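Long-range contacts in purine nucleosidase, (IunH-1) (Sulfolobus solfataricus, PDB 3T8J), which belongs to the nucleoside hydrolase family and holds a sodium ion beside the C-terminal ends of two parallel strands of its central mixed sheet: residues D9-D13 with H79-I84; V195-W200 with Y218-R222. All coordinates share one frame. Residue numbers count along the deposited sequence, not the author numbering.

Contact 1. Residues D9-D13 with H79-I84; sequences DTAED and HGKGGI. With NA (sodium ion), chain B.
Residues 9-13 leave strand 3-8 as a loop, with Ala11 extended (phi/psi -132°/-167°) at the N-cap position and Glu12 and Asp13 opening helix 12-23, part of the aspartate-rich N-terminal motif of nucleoside hydrolases. Against it lie the end of helix 76-79 and the glycine-rich loop after it: Gly80 leaves the helix with positive phi (87°), and a type I beta turn runs from Gly80 to Gly83, closed by Gly83 N to Gly80 O at 3.0 Å. Ala11 CA sits 4.2 Å from Gly83 CA, and Glu12 CA 5.0 Å from Ile84 CA. Gly83 has positive phi (84°); a CB there would crowd Thr10 O and Ala11 CA. Gly83 O accepts a weak bond from Glu12 N (2.9 Å, 129°). Ala11 CB makes a CH-pi contact over the His79 ring, 4.2 Å from its centroid. Glu12, chi1 p, folds back: OE2 accepts from Asp13 N (2.9 Å), while His79, chi1 m, donates from ND1 to Glu12 OE1 (2.7 Å, 170°). A water bridges Glu12 OE1 (2.5 Å) and His79 O (2.6 Å). At the far end, Asp9 OD2 binds the sodium ion at 2.3 Å, alongside Asp14, Ile121, Ser122 and a water 2.4 Å from the ion.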
loop_
_atom_site.group_PDB
_atom_site.type_symbol
_atom_site.label_atom_id
_atom_site.label_comp_id
_atom_site.label_asym_id
_atom_site.label_seq_id
_atom_site.Cartn_x
_atom_site.Cartn_y
_atom_site.Cartn_z
ATOM N N ASP A 9 19.726 8.881 -20.098
ATOM C CA ASP A 9 19.037 10.122 -19.692
ATOM C C ASP A 9 20.119 11.196 -19.628
ATOM O O ASP A 9 20.577 11.593 -18.573
ATOM C CB ASP A 9 18.225 9.994 -18.377
ATOM C CG ASP A 9 19.038 9.537 -17.147
ATOM O OD1 ASP A 9 18.643 9.901 -16.012
ATOM O OD2 ASP A 9 20.024 8.759 -17.259
ATOM N N THR A 10 20.572 11.585 -20.811
ATOM C CA THR A 10 21.970 11.990 -21.022
ATOM C C THR A 10 22.459 13.161 -20.179
ATOM O O THR A 10 22.030 14.299 -20.383
ATOM C CB THR A 10 22.190 12.397 -22.492
ATOM O OG1 THR A 10 21.417 11.561 -23.385
ATOM C CG2 THR A 10 23.686 12.335 -22.844
ATOM N N ALA A 11 23.368 12.875 -19.252
ATOM C CA ALA A 11 24.097 13.881 -18.483
ATOM C C ALA A 11 25.602 13.496 -18.532
ATOM O O ALA A 11 26.022 12.639 -19.344
ATOM C CB ALA A 11 23.543 13.947 -17.041
ATOM N N GLU A 12 26.429 14.110 -17.694
ATOM C CA GLU A 12 27.882 13.942 -17.787
ATOM C C GLU A 12 28.390 12.488 -17.815
ATOM O O GLU A 12 29.184 12.124 -18.678
ATOM C CB GLU A 12 28.592 14.775 -16.702
ATOM C CG GLU A 12 28.495 14.251 -15.232
ATOM C CD GLU A 12 27.075 14.089 -14.702
ATOM O OE1 GLU A 12 26.453 15.143 -14.386
ATOM O OE2 GLU A 12 26.592 12.924 -14.592
ATOM N N ASP A 13 27.884 11.659 -16.914
ATOM C CA ASP A 13 28.428 10.308 -16.790
ATOM C C ASP A 13 27.917 9.403 -17.913
ATOM O O ASP A 13 28.550 8.364 -18.204
ATOM C CB ASP A 13 28.129 9.699 -15.407
ATOM C CG ASP A 13 29.338 8.999 -14.789
ATOM O OD1 ASP A 13 30.483 9.497 -14.911
ATOM O OD2 ASP A 13 29.158 7.961 -14.132
ATOM N N HIS A 79 22.909 18.143 -11.922
ATOM C CA HIS A 79 23.750 17.996 -13.135
ATOM C C HIS A 79 23.929 19.280 -13.944
ATOM O O HIS A 79 24.665 19.279 -14.926
ATOM C CB HIS A 79 23.164 16.925 -14.079
ATOM C CG HIS A 79 22.991 15.584 -13.441
ATOM N ND1 HIS A 79 24.036 14.693 -13.289
ATOM C CD2 HIS A 79 21.904 14.985 -12.900
ATOM C CE1 HIS A 79 23.597 13.605 -12.678
ATOM N NE2 HIS A 79 22.307 13.760 -12.420
ATOM N N GLY A 80 23.262 20.355 -13.554
ATOM C CA GLY A 80 23.186 21.579 -14.370
ATOM C C GLY A 80 22.033 21.537 -15.360
ATOM O O GLY A 80 21.545 20.464 -15.712
ATOM N N LYS A 81 21.604 22.708 -15.847
ATOM C CA LYS A 81 20.486 22.751 -16.801
ATOM C C LYS A 81 20.735 21.897 -18.035
ATOM O O LYS A 81 19.799 21.307 -18.591
ATOM C CB LYS A 81 20.145 24.190 -17.233
ATOM C CG LYS A 81 18.838 24.268 -18.070
ATOM C CD LYS A 81 18.438 25.724 -18.361
ATOM C CE LYS A 81 17.153 25.831 -19.211
ATOM N NZ LYS A 81 15.913 25.758 -18.376
ATOM N N GLY A 82 21.988 21.824 -18.482
ATOM C CA GLY A 82 22.315 21.104 -19.692
ATOM C C GLY A 82 22.847 19.707 -19.416
ATOM O O GLY A 82 23.274 19.011 -20.334
ATOM N N GLY A 83 22.883 19.320 -18.151
ATOM C CA GLY A 83 23.344 17.954 -17.781
ATOM C C GLY A 83 24.859 17.812 -17.648
ATOM O O GLY A 83 25.368 16.792 -17.139
ATOM N N ILE A 84 25.579 18.862 -18.038
ATOM C CA ILE A 84 27.038 18.910 -18.045
ATOM C C ILE A 84 27.431 20.297 -17.545
ATOM O O ILE A 84 28.360 20.930 -18.053
ATOM C CB ILE A 84 27.589 18.620 -19.463
ATOM C CG1 ILE A 84 26.929 19.525 -20.518
ATOM C CG2 ILE A 84 27.352 17.163 -19.812
ATOM C CD1 ILE A 84 27.779 19.652 -21.805
HETATM NA NA NA B . 21.910 7.479 -17.355
HETATM O O HOH W 1 26.616 17.613 -14.461
HETATM O O HOH W 2 22.985 8.937 -15.852
#

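Contact 2. Residues V195-W200 with Y218-R222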
loop_
_atom_site.group_PDB
_atom_site.type_symbol
_atom_site.label_atom_id
_atom_site.label_comp_id
_atom_site.label_asym_id
_atom_site.label_seq_id
_atom_site.Cartn_x
_atom_site.Cartn_y
_atom_site.Cartn_z
ATOM N N VAL A 195 36.070 10.182 -6.995
ATOM C CA VAL A 195 37.255 10.863 -7.486
ATOM C C VAL A 195 37.705 11.907 -6.443
ATOM O O VAL A 195 37.021 12.915 -6.209
ATOM C CB VAL A 195 36.972 11.547 -8.832
ATOM C CG1 VAL A 195 38.217 12.349 -9.306
ATOM C CG2 VAL A 195 36.505 10.493 -9.880
ATOM N N THR A 196 38.851 11.640 -5.828
ATOM C CA THR A 196 39.376 12.435 -4.710
ATOM C C THR A 196 39.963 13.757 -5.187
ATOM O O THR A 196 40.200 13.946 -6.379
ATOM C CB THR A 196 40.499 11.678 -3.966
ATOM O OG1 THR A 196 41.608 11.481 -4.842
ATOM C CG2 THR A 196 40.009 10.330 -3.433
ATOM N N ASP A 197 40.211 14.670 -4.247
ATOM C CA ASP A 197 40.838 15.943 -4.608
ATOM C C ASP A 197 42.180 15.728 -5.315
ATOM O O ASP A 197 42.481 16.439 -6.268
ATOM C CB ASP A 197 41.013 16.857 -3.383
ATOM C CG ASP A 197 39.693 17.519 -2.922
ATOM O OD1 ASP A 197 38.729 17.634 -3.720
ATOM O OD2 ASP A 197 39.639 17.959 -1.746
ATOM N N GLU A 198 42.974 14.755 -4.854
ATOM C CA GLU A 198 44.261 14.408 -5.486
ATOM C C GLU A 198 44.083 14.014 -6.953
ATOM O O GLU A 198 44.804 14.481 -7.846
ATOM C CB GLU A 198 44.954 13.265 -4.712
ATOM C CG GLU A 198 46.226 12.659 -5.379
ATOM C CD GLU A 198 45.972 11.289 -6.064
ATOM O OE1 GLU A 198 45.584 10.337 -5.339
ATOM O OE2 GLU A 198 46.180 11.155 -7.308
ATOM N N GLU A 199 43.108 13.149 -7.195
ATOM C CA GLU A 199 42.807 12.674 -8.538
ATOM C C GLU A 199 42.272 13.790 -9.433
ATOM O O GLU A 199 42.666 13.902 -10.587
ATOM C CB GLU A 199 41.820 11.498 -8.462
ATOM C CG GLU A 199 42.459 10.260 -7.845
ATOM C CD GLU A 199 41.482 9.168 -7.459
ATOM O OE1 GLU A 199 40.312 9.472 -7.131
ATOM O OE2 GLU A 199 41.912 7.996 -7.456
ATOM N N TRP A 200 41.386 14.613 -8.893
ATOM C CA TRP A 200 40.824 15.758 -9.611
ATOM C C TRP A 200 41.921 16.733 -10.047
ATOM O O TRP A 200 41.938 17.165 -11.198
ATOM C CB TRP A 200 39.792 16.441 -8.715
ATOM C CG TRP A 200 39.120 17.677 -9.239
ATOM C CD1 TRP A 200 39.276 18.945 -8.759
ATOM C CD2 TRP A 200 38.141 17.763 -10.275
ATOM N NE1 TRP A 200 38.462 19.814 -9.443
ATOM C CE2 TRP A 200 37.768 19.116 -10.390
ATOM C CE3 TRP A 200 37.560 16.832 -11.145
ATOM C CZ2 TRP A 200 36.831 19.556 -11.316
ATOM C CZ3 TRP A 200 36.631 17.283 -12.073
ATOM C CH2 TRP A 200 36.284 18.637 -12.147
ATOM N N TYR A 218 32.066 18.060 -15.335
ATOM C CA TYR A 218 31.936 17.516 -13.968
ATOM C C TYR A 218 31.975 18.560 -12.856
ATOM O O TYR A 218 31.611 18.258 -11.725
ATOM C CB TYR A 218 32.996 16.414 -13.694
ATOM C CG TYR A 218 32.618 15.081 -14.319
ATOM C CD1 TYR A 218 32.903 14.824 -15.657
ATOM C CD2 TYR A 218 31.941 14.093 -13.594
ATOM C CE1 TYR A 218 32.536 13.636 -16.263
ATOM C CE2 TYR A 218 31.577 12.895 -14.198
ATOM C CZ TYR A 218 31.870 12.675 -15.536
ATOM O OH TYR A 218 31.528 11.484 -16.176
ATOM N N LEU A 219 32.364 19.792 -13.159
ATOM C CA LEU A 219 32.505 20.789 -12.101
ATOM C C LEU A 219 31.228 20.987 -11.284
ATOM O O LEU A 219 31.281 20.995 -10.051
ATOM C CB LEU A 219 32.967 22.132 -12.658
ATOM C CG LEU A 219 33.284 23.177 -11.582
ATOM C CD1 LEU A 219 34.210 22.602 -10.497
ATOM C CD2 LEU A 219 33.893 24.386 -12.223
ATOM N N HIS A 220 30.093 21.188 -11.954
ATOM C CA HIS A 220 28.819 21.441 -11.240
ATOM C C HIS A 220 28.423 20.227 -10.403
ATOM O O HIS A 220 28.066 20.371 -9.243
ATOM C CB HIS A 220 27.692 21.818 -12.235
ATOM C CG HIS A 220 26.353 22.051 -11.593
ATOM N ND1 HIS A 220 25.742 23.285 -11.550
ATOM C CD2 HIS A 220 25.497 21.190 -10.986
ATOM C CE1 HIS A 220 24.583 23.186 -10.915
ATOM N NE2 HIS A 220 24.411 21.918 -10.569
ATOM N N TYR A 221 28.493 19.039 -11.011
ATOM C CA TYR A 221 28.159 17.780 -10.343
ATOM C C TYR A 221 29.040 17.518 -9.130
ATOM O O TYR A 221 28.558 17.070 -8.084
ATOM C CB TYR A 221 28.320 16.639 -11.345
ATOM C CG TYR A 221 27.887 15.248 -10.918
ATOM C CD1 TYR A 221 26.608 15.011 -10.464
ATOM C CD2 TYR A 221 28.746 14.150 -11.075
ATOM C CE1 TYR A 221 26.189 13.707 -10.142
ATOM C CE2 TYR A 221 28.323 12.854 -10.766
ATOM C CZ TYR A 221 27.055 12.656 -10.295
ATOM O OH TYR A 221 26.617 11.375 -9.983
ATOM N N ARG A 222 30.330 17.808 -9.257
ATOM C CA ARG A 222 31.254 17.651 -8.137
ATOM C C ARG A 222 30.906 18.571 -6.949
ATOM O O ARG A 222 30.883 18.139 -5.777
ATOM C CB ARG A 222 32.683 17.887 -8.613
ATOM C CG ARG A 222 33.750 17.678 -7.553
ATOM C CD ARG A 222 35.156 17.917 -8.112
ATOM N NE ARG A 222 36.193 17.601 -7.117
ATOM C CZ ARG A 222 36.654 16.372 -6.858
ATOM N NH1 ARG A 222 36.201 15.307 -7.514
ATOM N NH2 ARG A 222 37.576 16.197 -5.922
#
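Arg222 and Trp200 account for most of the surface buried here. The side chain of Arg222 is extended (chi1 to chi3 all t) and crosses from helix 209-227 to the start of helix 197-204, whose backbones are well separated: the closest CA atoms, those of Val195 and Arg222, are 9.1 Å apart. Along its path the arginine lies over one face of the indole of Trp200. Its CD sits 3.7 Å from the centroid of the six-membered ring, a CH-pi contact, and its guanidinium lies flat on the indole, the planes 3° apart, with CZ 4.1 Å from the centroid of the five-membered ring in a cation-pi interaction.

The polar edge of the guanidinium meets the N-terminal end of helix 197-204. NH1 of Arg222 donates to Val195 O (2.8 Å), to which NH2 adds a weak bond (3.3 Å), and NH2 also forms a salt bridge with Asp197 OD1 (2.9 Å). This helix start is a capping box: Glu199 N donates to Thr196 OG1 (3.3 Å) and Thr196 N to Glu199 OE1 (2.9 Å); the arginine thus meets the same first turn that the capping box closes. NH1 has a further partner in His234, and Glu199 pairs with Lys297 of helix 297-308.

The outer part of the indole packs against the preceding turn of helix 209-227, with Trp200 CZ3 4.1 Å from Tyr218 CB and Trp200 CZ2 4.1 Å from Leu219 CD1. The ring of Tyr218 turns away from this interface, and its OH bonds to Asp13.

In the fold
Both segments of contact 1 precede those of contact 2 in the sequence, and their centres lie about 15 Å apart. Helix 209-227 supplies residues 218-222 to contact 2 and also reaches contact 1: Tyr218 OH approaches Asp13 OD1 at 2.6 Å, a probable hydrogen bond, and CE1 of Tyr221 packs 3.6 Å from CE1 of His79. Contact 1 sits where strand 3-8 passes into helix 12-23, and contact 2 lies farther out, its centre about 19 Å from that of the chain, against about 12 Å for contact 1. Helix 209-227 thus packs between the start of helix 12-23, next to the sodium site, and the start of helix 197-204, with the Tyr218 side chain about 10 Å from the sodium.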